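Long-range contacts in DNA mismatch repair protein MutL (Aquifex aeolicus, PDB 6LZI), which binds ADP in a Bergerat-fold ATPase domain, probably as the product of ATP hydrolysis, and acts in DNA mismatch repair as an endonuclease: residues A[220-225]-A[261-266]; A[231-236]-A[250-255]. All coordinates share one frame; numbering follows the deposited sequence.

Contact 1 (A[220-225]-A[261-266])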
loop_
_atom_site.group_PDB
_atom_site.type_symbol
_atom_site.label_atom_id
_atom_site.label_comp_id
_atom_site.label_asym_id
_atom_site.label_seq_id
_atom_site.Cartn_x
_atom_site.Cartn_y
_atom_site.Cartn_z
ATOM N N LEU A 220 0.902 9.326 21.410
ATOM C CA LEU A 220 0.247 9.973 20.276
ATOM C C LEU A 220 1.220 10.940 19.617
ATOM O O LEU A 220 1.930 11.684 20.302
ATOM C CB LEU A 220 -1.004 10.742 20.727
ATOM C CG LEU A 220 -2.074 9.979 21.476
ATOM C CD1 LEU A 220 -3.083 10.978 22.086
ATOM C CD2 LEU A 220 -2.769 8.955 20.588
ATOM N N ARG A 221 1.270 10.893 18.297
ATOM C CA ARG A 221 2.007 11.835 17.476
ATOM C C ARG A 221 1.067 12.204 16.331
ATOM O O ARG A 221 0.657 11.320 15.557
ATOM C CB ARG A 221 3.300 11.187 16.955
ATOM C CG ARG A 221 4.282 12.096 16.228
ATOM C CD ARG A 221 5.437 11.271 15.667
ATOM N NE ARG A 221 6.487 12.137 15.179
ATOM C CZ ARG A 221 7.602 11.727 14.586
ATOM N NH1 ARG A 221 7.837 10.425 14.386
ATOM N NH2 ARG A 221 8.472 12.645 14.187
ATOM N N ALA A 222 0.716 13.489 16.224
ATOM C CA ALA A 222 -0.086 13.933 15.093
ATOM C C ALA A 222 0.624 14.997 14.268
ATOM O O ALA A 222 1.546 15.689 14.738
ATOM C CB ALA A 222 -1.451 14.472 15.535
ATOM N N PHE A 223 0.141 15.150 13.040
ATOM C CA PHE A 223 0.546 16.235 12.153
ATOM C C PHE A 223 -0.727 16.911 11.715
ATOM O O PHE A 223 -1.597 16.229 11.159
ATOM C CB PHE A 223 1.325 15.702 10.930
ATOM C CG PHE A 223 2.538 14.902 11.339
ATOM C CD1 PHE A 223 2.406 13.544 11.684
ATOM C CD2 PHE A 223 3.764 15.525 11.501
ATOM C CE1 PHE A 223 3.535 12.804 12.143
ATOM C CE2 PHE A 223 4.852 14.832 11.955
ATOM C CZ PHE A 223 4.742 13.457 12.295
ATOM N N VAL A 224 -0.837 18.222 11.969
ATOM C CA VAL A 224 -2.085 18.948 11.743
ATOM C C VAL A 224 -1.825 20.097 10.780
ATOM O O VAL A 224 -0.786 20.760 10.852
ATOM C CB VAL A 224 -2.692 19.467 13.071
ATOM C CG1 VAL A 224 -2.979 18.296 13.972
ATOM C CG2 VAL A 224 -1.756 20.413 13.736
ATOM N N SER A 225 -2.776 20.345 9.874
ATOM C CA SER A 225 -2.710 21.539 9.035
ATOM C C SER A 225 -4.108 22.103 8.933
ATOM O O SER A 225 -5.023 21.370 8.527
ATOM C CB SER A 225 -2.176 21.217 7.642
ATOM O OG SER A 225 -2.118 22.381 6.839
ATOM N N VAL A 261 -5.625 16.070 9.758
ATOM C CA VAL A 261 -5.126 15.483 11.001
ATOM C C VAL A 261 -4.612 14.093 10.690
ATOM O O VAL A 261 -5.380 13.243 10.234
ATOM C CB VAL A 261 -6.198 15.397 12.092
ATOM C CG1 VAL A 261 -5.591 14.756 13.337
ATOM C CG2 VAL A 261 -6.795 16.784 12.435
ATOM N N VAL A 262 -3.311 13.849 10.914
ATOM C CA VAL A 262 -2.757 12.525 10.735
ATOM C C VAL A 262 -2.279 12.086 12.089
ATOM O O VAL A 262 -1.323 12.649 12.624
ATOM C CB VAL A 262 -1.606 12.477 9.721
ATOM C CG1 VAL A 262 -1.165 11.025 9.536
ATOM C CG2 VAL A 262 -2.016 13.157 8.410
ATOM N N LEU A 263 -2.930 11.076 12.644
ATOM C CA LEU A 263 -2.678 10.648 14.005
ATOM C C LEU A 263 -2.026 9.274 14.011
ATOM O O LEU A 263 -2.598 8.301 13.509
ATOM C CB LEU A 263 -3.974 10.615 14.814
ATOM C CG LEU A 263 -3.902 10.012 16.222
ATOM C CD1 LEU A 263 -3.110 10.904 17.174
ATOM C CD2 LEU A 263 -5.303 9.777 16.756
ATOM N N TYR A 264 -0.841 9.205 14.599
ATOM C CA TYR A 264 -0.136 7.949 14.843
ATOM C C TYR A 264 -0.266 7.617 16.317
ATOM O O TYR A 264 0.314 8.300 17.166
ATOM C CB TYR A 264 1.338 8.070 14.454
ATOM C CG TYR A 264 1.509 8.353 12.982
ATOM C CD1 TYR A 264 1.437 9.674 12.480
ATOM C CD2 TYR A 264 1.716 7.305 12.111
ATOM C CE1 TYR A 264 1.602 9.880 11.090
ATOM C CE2 TYR A 264 1.853 7.520 10.721
ATOM C CZ TYR A 264 1.816 8.832 10.257
ATOM O OH TYR A 264 1.925 9.079 8.904
ATOM N N ALA A 265 -1.042 6.583 16.618
ATOM C CA ALA A 265 -1.253 6.133 17.981
ATOM C C ALA A 265 -0.491 4.830 18.193
ATOM O O ALA A 265 -0.507 3.944 17.331
ATOM C CB ALA A 265 -2.742 5.924 18.262
ATOM N N GLU A 266 0.165 4.731 19.341
ATOM C CA GLU A 266 0.862 3.534 19.786
ATOM C C GLU A 266 0.254 3.121 21.116
ATOM O O GLU A 266 0.297 3.889 22.083
ATOM C CB GLU A 266 2.357 3.801 19.935
ATOM C CG GLU A 266 3.255 2.583 19.726
ATOM C CD GLU A 266 4.466 2.641 20.629
ATOM O OE1 GLU A 266 4.282 2.727 21.865
ATOM O OE2 GLU A 266 5.602 2.654 20.105
#
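L220 and A265 pair at one end of two antiparallel neighbours in a mixed sheet, where the isobutyl branch of L220 settles as a bump between two methyl groups of strand 261-266. Its CD2 lies 3.8 Å from A265 CB and meets L263 CD1. L220 and L263 approach aslant, and the small A222 accepts the leucine opposite: A222 and L263 are a non-hydrogen-bonded pair, with CA atoms 4.3 Å apart. Helix 292-298 packs against L220 and A222 on this face.

The other face carries F223 and Y264. Their rings meet rim to rim, F223 CE1 to Y264 CE1 at 3.7 Å, and the planes stand 84° apart, neither over the other's face. Y264 CG lies anti to its carbonyl carbon (chi1 -62°), and the ring turns its edge to R221 O. That oxygen also takes the amide of Y264 at 2.8 Å, and R221 N donates a hydrogen bond to Y264 O. F223 and V262 exchange a second such pair.

R221 leads its guanidinium off to a salt bridge with E210, while Y264 OH bonds L172 O. Four backbone bonds fix the register; the L220/L263 face is apolar, the F223/Y264 face adds polar ends satisfied elsewhere.

Contact 2 (A[231-236]-A[250-255])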
loop_
_atom_site.group_PDB
_atom_site.type_symbol
_atom_site.label_atom_id
_atom_site.label_comp_id
_atom_site.label_asym_id
_atom_site.label_seq_id
_atom_site.Cartn_x
_atom_site.Cartn_y
_atom_site.Cartn_z
ATOM N N GLY A 231 -11.245 18.900 4.916
ATOM C CA GLY A 231 -11.038 18.167 6.156
ATOM C C GLY A 231 -10.715 16.690 5.959
ATOM O O GLY A 231 -11.426 16.018 5.228
ATOM N N LYS A 232 -9.648 16.175 6.590
ATOM C CA LYS A 232 -9.243 14.782 6.417
ATOM C C LYS A 232 -8.622 14.275 7.715
ATOM O O LYS A 232 -7.764 14.968 8.290
ATOM C CB LYS A 232 -8.216 14.646 5.274
ATOM C CG LYS A 232 -8.743 14.958 3.858
ATOM C CD LYS A 232 -9.761 13.920 3.387
ATOM C CE LYS A 232 -10.371 14.271 2.009
ATOM N NZ LYS A 232 -9.417 13.988 0.876
ATOM N N TYR A 233 -9.015 13.061 8.144
ATOM C CA TYR A 233 -8.691 12.568 9.491
ATOM C C TYR A 233 -8.231 11.121 9.412
ATOM O O TYR A 233 -9.059 10.198 9.390
ATOM C CB TYR A 233 -9.891 12.712 10.421
ATOM C CG TYR A 233 -10.504 14.058 10.268
ATOM C CD1 TYR A 233 -11.480 14.294 9.301
ATOM C CD2 TYR A 233 -10.082 15.111 11.049
ATOM C CE1 TYR A 233 -12.022 15.553 9.141
ATOM C CE2 TYR A 233 -10.634 16.384 10.907
ATOM C CZ TYR A 233 -11.603 16.597 9.957
ATOM O OH TYR A 233 -12.148 17.858 9.803
ATOM N N TYR A 234 -6.901 10.943 9.374
ATOM C CA TYR A 234 -6.240 9.655 9.275
ATOM C C TYR A 234 -5.771 9.196 10.645
ATOM O O TYR A 234 -5.299 9.994 11.465
ATOM C CB TYR A 234 -5.045 9.741 8.322
ATOM C CG TYR A 234 -5.434 10.027 6.897
ATOM C CD1 TYR A 234 -5.777 11.298 6.497
ATOM C CD2 TYR A 234 -5.491 8.998 5.952
ATOM C CE1 TYR A 234 -6.164 11.544 5.191
ATOM C CE2 TYR A 234 -5.848 9.244 4.639
ATOM C CZ TYR A 234 -6.205 10.522 4.279
ATOM O OH TYR A 234 -6.559 10.762 2.985
ATOM N N VAL A 235 -5.918 7.906 10.899
ATOM C CA VAL A 235 -5.590 7.326 12.190
ATOM C C VAL A 235 -4.839 6.023 11.967
ATOM O O VAL A 235 -5.338 5.111 11.298
ATOM C CB VAL A 235 -6.834 7.039 13.039
ATOM C CG1 VAL A 235 -6.386 6.447 14.353
ATOM C CG2 VAL A 235 -7.660 8.300 13.238
ATOM N N PHE A 236 -3.677 5.913 12.584
ATOM C CA PHE A 236 -2.877 4.700 12.516
ATOM C C PHE A 236 -2.663 4.272 13.950
ATOM O O PHE A 236 -2.091 5.033 14.733
ATOM C CB PHE A 236 -1.534 4.941 11.806
ATOM C CG PHE A 236 -1.690 5.442 10.397
ATOM C CD1 PHE A 236 -1.889 4.549 9.346
ATOM C CD2 PHE A 236 -1.677 6.795 10.131
ATOM C CE1 PHE A 236 -2.081 4.986 8.046
ATOM C CE2 PHE A 236 -1.861 7.268 8.786
ATOM C CZ PHE A 236 -2.033 6.358 7.762
ATOM N N PHE A 250 -14.448 12.463 16.365
ATOM C CA PHE A 250 -13.871 13.133 17.524
ATOM C C PHE A 250 -12.669 13.980 17.128
ATOM O O PHE A 250 -12.428 15.034 17.728
ATOM C CB PHE A 250 -13.482 12.096 18.576
ATOM C CG PHE A 250 -12.906 12.683 19.838
ATOM C CD1 PHE A 250 -11.554 12.977 19.932
ATOM C CD2 PHE A 250 -13.715 12.919 20.938
ATOM C CE1 PHE A 250 -11.025 13.509 21.090
ATOM C CE2 PHE A 250 -13.191 13.445 22.100
ATOM C CZ PHE A 250 -11.844 13.743 22.186
ATOM N N LEU A 251 -11.881 13.521 16.143
ATOM C CA LEU A 251 -10.821 14.369 15.595
ATOM C C LEU A 251 -11.414 15.570 14.869
ATOM O O LEU A 251 -10.899 16.684 14.963
ATOM C CB LEU A 251 -9.924 13.567 14.641
ATOM C CG LEU A 251 -9.028 12.444 15.146
ATOM C CD1 LEU A 251 -8.450 11.722 13.932
ATOM C CD2 LEU A 251 -7.902 12.975 16.053
ATOM N N ARG A 252 -12.514 15.367 14.147
ATOM C CA ARG A 252 -13.246 16.496 13.594
ATOM C C ARG A 252 -13.710 17.445 14.698
ATOM O O ARG A 252 -13.584 18.668 14.567
ATOM C CB ARG A 252 -14.439 15.979 12.786
ATOM C CG ARG A 252 -15.171 17.024 11.958
ATOM C CD ARG A 252 -16.198 16.357 11.034
ATOM N NE ARG A 252 -15.576 15.543 9.984
ATOM C CZ ARG A 252 -15.575 14.207 9.956
ATOM N NH1 ARG A 252 -16.156 13.518 10.928
ATOM N NH2 ARG A 252 -14.980 13.562 8.953
ATOM N N LYS A 253 -14.186 16.899 15.816
ATOM C CA LYS A 253 -14.713 17.757 16.866
ATOM C C LYS A 253 -13.616 18.548 17.597
ATOM O O LYS A 253 -13.811 19.730 17.904
ATOM C CB LYS A 253 -15.541 16.939 17.852
ATOM C CG LYS A 253 -16.684 17.776 18.399
ATOM C CD LYS A 253 -17.364 18.472 17.206
ATOM C CE LYS A 253 -18.482 19.423 17.603
ATOM N NZ LYS A 253 -19.073 20.044 16.376
ATOM N N VAL A 254 -12.464 17.935 17.905
ATOM C CA VAL A 254 -11.448 18.688 18.652
ATOM C C VAL A 254 -10.453 19.421 17.743
ATOM O O VAL A 254 -9.780 20.361 18.202
ATOM C CB VAL A 254 -10.683 17.802 19.659
ATOM C CG1 VAL A 254 -11.647 17.170 20.666
ATOM C CG2 VAL A 254 -9.799 16.732 18.955
ATOM N N PHE A 255 -10.313 18.996 16.486
ATOM C CA PHE A 255 -9.738 19.793 15.398
ATOM C C PHE A 255 -10.938 19.905 14.426
ATOM O O PHE A 255 -11.595 20.918 14.217
ATOM C CB PHE A 255 -8.535 19.085 14.676
ATOM C CG PHE A 255 -7.478 18.469 15.590
ATOM C CD1 PHE A 255 -6.372 19.202 16.006
ATOM C CD2 PHE A 255 -7.570 17.147 16.000
ATOM C CE1 PHE A 255 -5.369 18.615 16.818
ATOM C CE2 PHE A 255 -6.602 16.577 16.822
ATOM C CZ PHE A 255 -5.480 17.306 17.213
#
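Y233 points from the sheet toward L251 and R252 of helix 245-254, in the two-layer alpha/beta arrangement expected of a ribosomal protein S5 domain 2-like fold. The helix lies across one face of the sheet, and its short axis segment passes 8.9 Å from that of strand 232-236.

From the strand outward, Y233 CB meets the tip of the leucine, L251 CD1, at 3.9 Å. A chi1 of -46° puts CG anti to the carbonyl carbon. One ring border runs close to the helix backbone: CD2 lies near L251 CB, and CE2 is 3.7 Å from R252 CA. The tyrosine and leucine side chains run past one another, pointing opposite ways.

The other border belongs to the arginine head. Y233 CD1 and CE1 both meet R252 NH2, CE1 at 3.6 Å, and CE1 is also close to R252 NE. The R252 chain is extended as far as CD and then bends (chi3 -67°), which carries NE back toward the tyrosine. The ring and guanidinium planes are steeply inclined, 75° apart, so the two groups do not stack flat. Over one face, near CZ, R252 CB stands 4.0 Å above the Y233 ring plane, displaced toward the rim. At the far end, Y233 OH touches R252 CG at 3.8 Å. R252 is exposed, so this end of the contact lies near solvent.

The inner end is more apolar. V261 of the neighbouring strand 260-266 touches Y233. Two residues on from Y233, V235 reaches the same leucine: its CG2, anti to its own carbonyl carbon, lies 3.6 Å from L251 CD1.

In the fold
Strand 260-266 joins the two contacts: it pairs antiparallel with 219-225 in contact 1 and runs parallel beside 232-237, which carries contact 2. The junction shows in probable hydrogen bonds from A265 N to F236 O (2.7 Å) and from F236 N to L263 O (2.8 Å). V261 CG2 also packs on F255 CG at 3.6 Å, and the rings of Y264 and F236 meet. The contact centres lie about 9 Å apart, and both segments of contact 2 fall in the chain between the two strands of contact 1. Neither contributes to the ADP pocket, formed by residues such as N26, D51 and T135 in the ATPase region.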